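Side-chain contacts in protease (Helicobacter pylori, PDB 5EUF), which is a zinc-dependent peptidase of the M16 family that probably acts as a virulence factor, cleaving the human junctional adhesion molecule JAM-A and weakening the gastric epithelial barrier: residues E111-L116 / Y187-A192; S49-M54 / K180-L185. All blocks are in the same frame, centred on the assembly; numbering follows the deposited sequence.

How the contacts relate
Both contacts are buried and apolar, with no hydrogen bond across either, and both lie on the same side of the chain's centre, their own centres about 13 Å apart. Helix 176-186 ties them together: contact 2 uses its last turns, and contact 1 the loop that follows it toward strand 192-198. They also touch, since Leu116 CD2 of contact 1 lies 3.5 Å from His183 NE2 of contact 2. Their chemistry differs. In contact 1 a long selenomethionine at a helix end meets a proline and an alanine, whereas in contact 2 a phenylalanine ring of helix 176-186 takes over its face a methyl group from helix 51-58, which also carries the zinc ligand His53.

Contact 1: residues E111-L116 / Y187-A192; sequences ETMGSL and YQPKNA
Selenomethionine Met113, in the last turn of helix 102-113, carries nearly all of this contact, reaching across to Pro189 and Ala192 in the loop after helix 176-186. Its CG stands anti to the backbone N (chi1 174°) and chi2 is also extended, which carries the selenium away from the helix; the bend at chi3 (112°) then swings the terminal methyl toward the proline. There Met113 CE sits over one face of the pyrrolidine ring, toward its CB-CG side, 3.6 Å from both CB and CG of Pro189. One atom back along the chain, Met113 SE rests 4.0 Å from Ala192 CB, where strand 192-198 begins. The selenoether thus touches the first residue of the 3-10 turn 189-190 with its methyl and the first residue of the strand with its selenium.

The turn is set by backbone bonds: Asn191 N donates to Gln188 O at 2.8 Å, and Ala192 N to Pro189 O at 3.0 Å. Tyr187 adds mainly backbone here, its carbonyl O lying 4.1 Å from Met113 CG. Its ring stacks on Tyr37, and its hydroxyl is hydrogen-bonded to that of Tyr93. The side chain of Tyr187 comes within about 6 Å of that of Glu56, the probable proton acceptor. Tyr37, from strand 30-37, also packs against Met113 and Ala192, while Leu216 covers Met113 from another loop.

No hydrogen bond or charge pairing joins the two segments, so their association rests on dispersion and buried apolar surface, with little directional demand on the selenomethionine tip.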
ATOM      1  N   GLU B 111     -26.185 -17.456  17.067  1.00 27.57           N
ATOM      2  CA  GLU B 111     -25.755 -16.867  18.327  1.00 24.05           C
ATOM      3  C   GLU B 111     -24.525 -15.965  18.161  1.00 33.96           C
ATOM      4  O   GLU B 111     -24.327 -15.029  18.932  1.00 44.25           O
ATOM      5  CB  GLU B 111     -25.465 -17.979  19.339  1.00 22.95           C
ATOM      6  CG  GLU B 111     -25.208 -17.501  20.750  1.00 38.49           C
ATOM      7  CD  GLU B 111     -26.424 -16.852  21.375  1.00 45.21           C
ATOM      8  OE1 GLU B 111     -27.555 -17.297  21.082  1.00 43.55           O
ATOM      9  OE2 GLU B 111     -26.247 -15.894  22.157  1.00 43.12           O
ATOM     10  N   THR B 112     -23.705 -16.244  17.151  1.00 20.12           N
ATOM     11  CA  THR B 112     -22.487 -15.469  16.931  1.00 28.62           C
ATOM     12  C   THR B 112     -22.643 -14.426  15.822  1.00 36.01           C
ATOM     13  O   THR B 112     -21.840 -13.496  15.714  1.00 44.08           O
ATOM     14  CB  THR B 112     -21.293 -16.380  16.576  1.00 22.41           C
ATOM     15  OG1 THR B 112     -21.560 -17.069  15.349  1.00 22.53           O
ATOM     16  CG2 THR B 112     -21.042 -17.393  17.681  1.00 31.34           C
HETATM   17  N   MSE B 113     -23.668 -14.585  14.994  1.00 29.07           N
HETATM   18  CA  MSE B 113     -23.875 -13.677  13.873  1.00 25.10           C
HETATM   19  C   MSE B 113     -24.478 -12.350  14.315  1.00 36.35           C
HETATM   20  O   MSE B 113     -23.870 -11.293  14.137  1.00 45.47           O
HETATM   21  CB  MSE B 113     -24.770 -14.325  12.816  1.00 25.95           C
HETATM   22  CG  MSE B 113     -25.164 -13.389  11.686  1.00 20.35           C
HETATM   23 SE   MSE B 113     -25.542 -14.352  10.037  0.69 42.88          SE
HETATM   24  CE  MSE B 113     -27.451 -14.039   9.917  1.00 19.30           C
ATOM     25  N   GLY B 114     -25.675 -12.404  14.891  1.00 30.47           N
ATOM     26  CA  GLY B 114     -26.387 -11.194  15.259  1.00 39.69           C
ATOM     27  C   GLY B 114     -26.522 -11.004  16.754  1.00 31.75           C
ATOM     28  O   GLY B 114     -27.490 -10.411  17.227  1.00 55.26           O
ATOM     29  N   SER B 115     -25.541 -11.494  17.499  1.00 21.11           N
ATOM     30  CA  SER B 115     -25.623 -11.490  18.950  1.00 32.18           C
ATOM     31  C   SER B 115     -24.239 -11.481  19.598  1.00 35.64           C
ATOM     32  O   SER B 115     -24.111 -11.582  20.817  1.00 31.91           O
ATOM     33  CB  SER B 115     -26.430 -12.703  19.418  1.00 43.87           C
ATOM     34  OG  SER B 115     -26.502 -12.770  20.827  1.00 30.89           O
ATOM     35  N   LEU B 116     -23.204 -11.357  18.774  1.00 49.12           N
ATOM     36  CA  LEU B 116     -21.831 -11.346  19.265  1.00 50.52           C
ATOM     37  C   LEU B 116     -21.463 -10.000  19.874  1.00 55.21           C
ATOM     38  O   LEU B 116     -21.403  -8.992  19.170  1.00 67.10           O
ATOM     39  CB  LEU B 116     -20.856 -11.677  18.133  1.00 40.80           C
ATOM     40  CG  LEU B 116     -19.364 -11.644  18.475  1.00 31.08           C
ATOM     41  CD1 LEU B 116     -18.956 -12.887  19.249  1.00 19.62           C
ATOM     42  CD2 LEU B 116     -18.526 -11.491  17.214  1.00 31.40           C
ATOM     43  N   TYR B 187     -20.550  -8.372   8.830  1.00 30.18           N
ATOM     44  CA  TYR B 187     -21.195  -9.598   9.303  1.00 26.46           C
ATOM     45  C   TYR B 187     -22.707  -9.430   9.411  1.00 27.15           C
ATOM     46  O   TYR B 187     -23.340  -9.962  10.322  1.00 31.66           O
ATOM     47  CB  TYR B 187     -20.624 -10.033  10.654  1.00 21.14           C
ATOM     48  CG  TYR B 187     -19.301 -10.757  10.567  1.00 24.28           C
ATOM     49  CD1 TYR B 187     -18.232 -10.213   9.865  1.00 30.69           C
ATOM     50  CD2 TYR B 187     -19.112 -11.976  11.206  1.00 26.46           C
ATOM     51  CE1 TYR B 187     -17.020 -10.869   9.788  1.00 29.43           C
ATOM     52  CE2 TYR B 187     -17.899 -12.640  11.137  1.00 27.39           C
ATOM     53  CZ  TYR B 187     -16.857 -12.080  10.427  1.00 25.40           C
ATOM     54  OH  TYR B 187     -15.647 -12.732  10.353  1.00 27.54           O
ATOM     55  N   GLN B 188     -23.280  -8.675   8.482  1.00 36.75           N
ATOM     56  CA  GLN B 188     -24.725  -8.566   8.385  1.00 20.51           C
ATOM     57  C   GLN B 188     -25.272  -9.803   7.688  1.00 31.12           C
ATOM     58  O   GLN B 188     -24.580 -10.412   6.871  1.00 28.65           O
ATOM     59  CB  GLN B 188     -25.128  -7.305   7.623  1.00 21.11           C
ATOM     60  CG  GLN B 188     -24.482  -6.032   8.129  1.00 35.95           C
ATOM     61  CD  GLN B 188     -25.004  -4.799   7.419  1.00 50.55           C
ATOM     62  OE1 GLN B 188     -26.207  -4.658   7.201  1.00 53.92           O
ATOM     63  NE2 GLN B 188     -24.099  -3.903   7.043  1.00 50.73           N
ATOM     64  N   PRO B 189     -26.511 -10.190   8.020  1.00 31.94           N
ATOM     65  CA  PRO B 189     -27.199 -11.296   7.347  1.00 31.87           C
ATOM     66  C   PRO B 189     -27.227 -11.131   5.826  1.00 37.15           C
ATOM     67  O   PRO B 189     -27.086 -12.112   5.098  1.00 38.79           O
ATOM     68  CB  PRO B 189     -28.613 -11.230   7.929  1.00 33.40           C
ATOM     69  CG  PRO B 189     -28.425 -10.639   9.283  1.00 38.20           C
ATOM     70  CD  PRO B 189     -27.287  -9.664   9.158  1.00 34.64           C
ATOM     71  N   LYS B 190     -27.396  -9.895   5.361  1.00 38.81           N
ATOM     72  CA  LYS B 190     -27.408  -9.597   3.931  1.00 28.22           C
ATOM     73  C   LYS B 190     -26.057  -9.896   3.277  1.00 38.33           C
ATOM     74  O   LYS B 190     -25.955  -9.995   2.054  1.00 41.27           O
ATOM     75  CB  LYS B 190     -27.788  -8.132   3.698  1.00 22.24           C
ATOM     76  N   ASN B 191     -25.023 -10.039   4.101  1.00 24.77           N
ATOM     77  CA  ASN B 191     -23.680 -10.300   3.608  1.00 18.21           C
ATOM     78  C   ASN B 191     -23.226 -11.716   3.951  1.00 39.18           C
ATOM     79  O   ASN B 191     -22.054 -12.060   3.792  1.00 44.00           O
ATOM     80  CB  ASN B 191     -22.697  -9.272   4.187  1.00 31.11           C
ATOM     81  CG  ASN B 191     -21.384  -9.215   3.422  1.00 34.79           C
ATOM     82  OD1 ASN B 191     -21.356  -9.370   2.200  1.00 35.92           O
ATOM     83  ND2 ASN B 191     -20.289  -9.001   4.142  1.00 16.75           N
ATOM     84  N   ALA B 192     -24.160 -12.542   4.415  1.00 37.09           N
ATOM     85  CA  ALA B 192     -23.817 -13.885   4.880  1.00 35.10           C
ATOM     86  C   ALA B 192     -24.577 -14.983   4.140  1.00 17.93           C
ATOM     87  O   ALA B 192     -25.672 -14.760   3.623  1.00 35.83           O
ATOM     88  CB  ALA B 192     -24.064 -13.998   6.374  1.00 28.07           C
TER

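Contact 2: residues S49-M54 / K180-L185; sequences SGIAHM and KKFHSL. With ZN (zinc ion), chain G.
Ile51 and Phe182 make the main apolar contact between helix 51-58 and helix 176-186. The methyl Ile51 CG2 sits over one face of the phenylalanine ring in a CH-pi interaction, 4.0 Å from the centroid and 28° off the normal. It is displaced toward the ring's root, with Phe182 CG 3.6 Å away. Phe182 has its CG anti to the backbone N (chi1 -166°), which extends the ring toward helix 51-58. Farther out, Phe182 CE1 approaches Ala52 CB at 3.9 Å, so successive residues of one helical turn receive the ring.

No polar bond crosses between the segments. Gly50 O, at the N-cap, accepts from Met54 N, while Ser184 OG bonds back to Lys180 O at 2.9 Å, which also accepts from Ser184 N. The Glu44 carboxylate receives Gly50 N and Ala52 N at the start of helix 51-58.

His53, the next residue, turns to the metal: its NE2 coordinates the zinc ion at 2.4 Å, with Glu133 the second protein ligand seen. With Glu56 as probable proton acceptor and His57 a probable further ligand, helix 51-58 carries the inverted HxxEH zinc motif characteristic of M16 peptidases, and Phe182 packs just before His53.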
ATOM      1  N   SER B  49      -5.336  -3.180   8.549  1.00 38.24           N
ATOM      2  CA  SER B  49      -5.374  -4.485   7.895  1.00 26.07           C
ATOM      3  C   SER B  49      -5.302  -5.634   8.896  1.00 27.33           C
ATOM      4  O   SER B  49      -4.883  -5.450  10.040  1.00 27.93           O
ATOM      5  CB  SER B  49      -4.231  -4.615   6.893  1.00 18.39           C
ATOM      6  OG  SER B  49      -2.991  -4.736   7.566  1.00 22.03           O
ATOM      7  N   GLY B  50      -5.712  -6.819   8.453  1.00 25.13           N
ATOM      8  CA  GLY B  50      -5.713  -8.001   9.296  1.00 26.19           C
ATOM      9  C   GLY B  50      -6.919  -8.091  10.214  1.00 31.13           C
ATOM     10  O   GLY B  50      -7.010  -9.001  11.038  1.00 36.07           O
ATOM     11  N   ILE B  51      -7.845  -7.146  10.076  1.00 34.87           N
ATOM     12  CA  ILE B  51      -9.016  -7.086  10.946  1.00 30.78           C
ATOM     13  C   ILE B  51      -9.994  -8.217  10.644  1.00 30.01           C
ATOM     14  O   ILE B  51     -10.568  -8.813  11.557  1.00 35.96           O
ATOM     15  CB  ILE B  51      -9.742  -5.729  10.818  1.00 33.19           C
ATOM     16  CG1 ILE B  51      -8.849  -4.602  11.341  1.00 35.51           C
ATOM     17  CG2 ILE B  51     -11.056  -5.740  11.581  1.00 26.44           C
ATOM     18  CD1 ILE B  51      -9.548  -3.263  11.438  1.00 32.64           C
ATOM     19  N   ALA B  52     -10.174  -8.513   9.361  1.00 34.50           N
ATOM     20  CA  ALA B  52     -11.051  -9.600   8.941  1.00 29.97           C
ATOM     21  C   ALA B  52     -10.611 -10.916   9.579  1.00 30.76           C
ATOM     22  O   ALA B  52     -11.440 -11.736   9.976  1.00 27.15           O
ATOM     23  CB  ALA B  52     -11.069  -9.717   7.423  1.00 12.32           C
ATOM     24  N   HIS B  53      -9.297 -11.092   9.683  1.00 26.59           N
ATOM     25  CA  HIS B  53      -8.703 -12.274  10.296  1.00 13.64           C
ATOM     26  C   HIS B  53      -8.855 -12.272  11.816  1.00 21.26           C
ATOM     27  O   HIS B  53      -9.067 -13.319  12.421  1.00 26.78           O
ATOM     28  CB  HIS B  53      -7.226 -12.373   9.917  1.00 26.35           C
ATOM     29  CG  HIS B  53      -6.511 -13.530  10.543  1.00 25.99           C
ATOM     30  ND1 HIS B  53      -5.740 -13.401  11.679  1.00 28.74           N
ATOM     31  CD2 HIS B  53      -6.438 -14.834  10.185  1.00 35.87           C
ATOM     32  CE1 HIS B  53      -5.229 -14.577  11.998  1.00 36.78           C
ATOM     33  NE2 HIS B  53      -5.638 -15.463  11.108  1.00 55.47           N
HETATM   34  N   MSE B  54      -8.739 -11.096  12.429  1.00 19.46           N
HETATM   35  CA  MSE B  54      -8.914 -10.968  13.876  1.00 21.58           C
HETATM   36  C   MSE B  54     -10.318 -11.400  14.291  1.00 33.96           C
HETATM   37  O   MSE B  54     -10.494 -12.079  15.305  1.00 30.51           O
HETATM   38  CB  MSE B  54      -8.643  -9.528  14.329  1.00 15.99           C
HETATM   39  CG  MSE B  54      -8.990  -9.232  15.792  1.00 16.99           C
HETATM   40 SE   MSE B  54      -7.797 -10.046  17.116  0.54 35.30          SE
HETATM   41  CE  MSE B  54      -8.531  -9.233  18.725  1.00 65.93           C
ATOM     42  N   LYS B 180     -15.387  -3.252  16.022  1.00 32.75           N
ATOM     43  CA  LYS B 180     -16.842  -3.208  16.113  1.00 39.08           C
ATOM     44  C   LYS B 180     -17.444  -2.636  14.832  1.00 33.93           C
ATOM     45  O   LYS B 180     -18.487  -3.096  14.368  1.00 47.25           O
ATOM     46  CB  LYS B 180     -17.288  -2.389  17.325  1.00 24.67           C
ATOM     47  CG  LYS B 180     -17.045  -3.076  18.656  1.00 26.88           C
ATOM     48  CD  LYS B 180     -17.679  -2.301  19.794  1.00 44.47           C
ATOM     49  CE  LYS B 180     -17.593  -3.058  21.105  1.00 46.98           C
ATOM     50  NZ  LYS B 180     -18.265  -2.309  22.204  1.00 55.73           N
ATOM     51  N   LYS B 181     -16.777  -1.639  14.257  1.00 27.15           N
ATOM     52  CA  LYS B 181     -17.224  -1.043  13.003  1.00 32.81           C
ATOM     53  C   LYS B 181     -17.151  -2.058  11.872  1.00 33.20           C
ATOM     54  O   LYS B 181     -18.110  -2.230  11.121  1.00 46.18           O
ATOM     55  CB  LYS B 181     -16.393   0.190  12.665  1.00 29.61           C
ATOM     56  N   PHE B 182     -16.010  -2.731  11.763  1.00 29.00           N
ATOM     57  CA  PHE B 182     -15.782  -3.704  10.701  1.00 29.33           C
ATOM     58  C   PHE B 182     -16.761  -4.872  10.786  1.00 32.43           C
ATOM     59  O   PHE B 182     -17.362  -5.260   9.785  1.00 39.34           O
ATOM     60  CB  PHE B 182     -14.341  -4.224  10.757  1.00 33.27           C
ATOM     61  CG  PHE B 182     -13.907  -4.960   9.517  1.00 39.19           C
ATOM     62  CD1 PHE B 182     -14.164  -6.314   9.367  1.00 44.10           C
ATOM     63  CD2 PHE B 182     -13.228  -4.299   8.505  1.00 19.26           C
ATOM     64  CE1 PHE B 182     -13.762  -6.993   8.231  1.00 39.33           C
ATOM     65  CE2 PHE B 182     -12.821  -4.970   7.368  1.00 17.18           C
ATOM     66  CZ  PHE B 182     -13.088  -6.318   7.229  1.00 37.58           C
ATOM     67  N   HIS B 183     -16.918  -5.424  11.984  1.00 31.37           N
ATOM     68  CA  HIS B 183     -17.761  -6.598  12.176  1.00 29.64           C
ATOM     69  C   HIS B 183     -19.230  -6.314  11.887  1.00 40.00           C
ATOM     70  O   HIS B 183     -19.854  -7.010  11.086  1.00 41.16           O
ATOM     71  CB  HIS B 183     -17.619  -7.139  13.597  1.00 19.82           C
ATOM     72  CG  HIS B 183     -18.508  -8.309  13.880  1.00 25.31           C
ATOM     73  ND1 HIS B 183     -19.721  -8.183  14.522  1.00 26.79           N
ATOM     74  CD2 HIS B 183     -18.369  -9.624  13.592  1.00 29.70           C
ATOM     75  CE1 HIS B 183     -20.287  -9.373  14.626  1.00 34.76           C
ATOM     76  NE2 HIS B 183     -19.487 -10.265  14.070  1.00 45.29           N
ATOM     77  N   SER B 184     -19.778  -5.292  12.537  1.00 40.05           N
ATOM     78  CA  SER B 184     -21.190  -4.953  12.383  1.00 49.53           C
ATOM     79  C   SER B 184     -21.528  -4.562  10.945  1.00 39.77           C
ATOM     80  O   SER B 184     -22.684  -4.645  10.525  1.00 21.80           O
ATOM     81  CB  SER B 184     -21.578  -3.817  13.333  1.00 49.22           C
ATOM     82  OG  SER B 184     -20.961  -2.602  12.948  1.00 50.01           O
ATOM     83  N   LEU B 185     -20.516  -4.139  10.194  1.00 30.60           N
ATOM     84  CA  LEU B 185     -20.716  -3.752   8.804  1.00 38.49           C
ATOM     85  C   LEU B 185     -20.671  -4.956   7.871  1.00 33.64           C
ATOM     86  O   LEU B 185     -21.491  -5.076   6.962  1.00 39.95           O
ATOM     87  CB  LEU B 185     -19.666  -2.727   8.376  1.00 37.64           C
ATOM     88  CG  LEU B 185     -19.640  -2.365   6.890  1.00 33.70           C
ATOM     89  CD1 LEU B 185     -20.973  -1.786   6.452  1.00 21.13           C
ATOM     90  CD2 LEU B 185     -18.509  -1.393   6.595  1.00 45.68           C
TER
HETATM   91 ZN    ZN G 502      -5.198 -17.501  12.309  0.87 91.95          ZN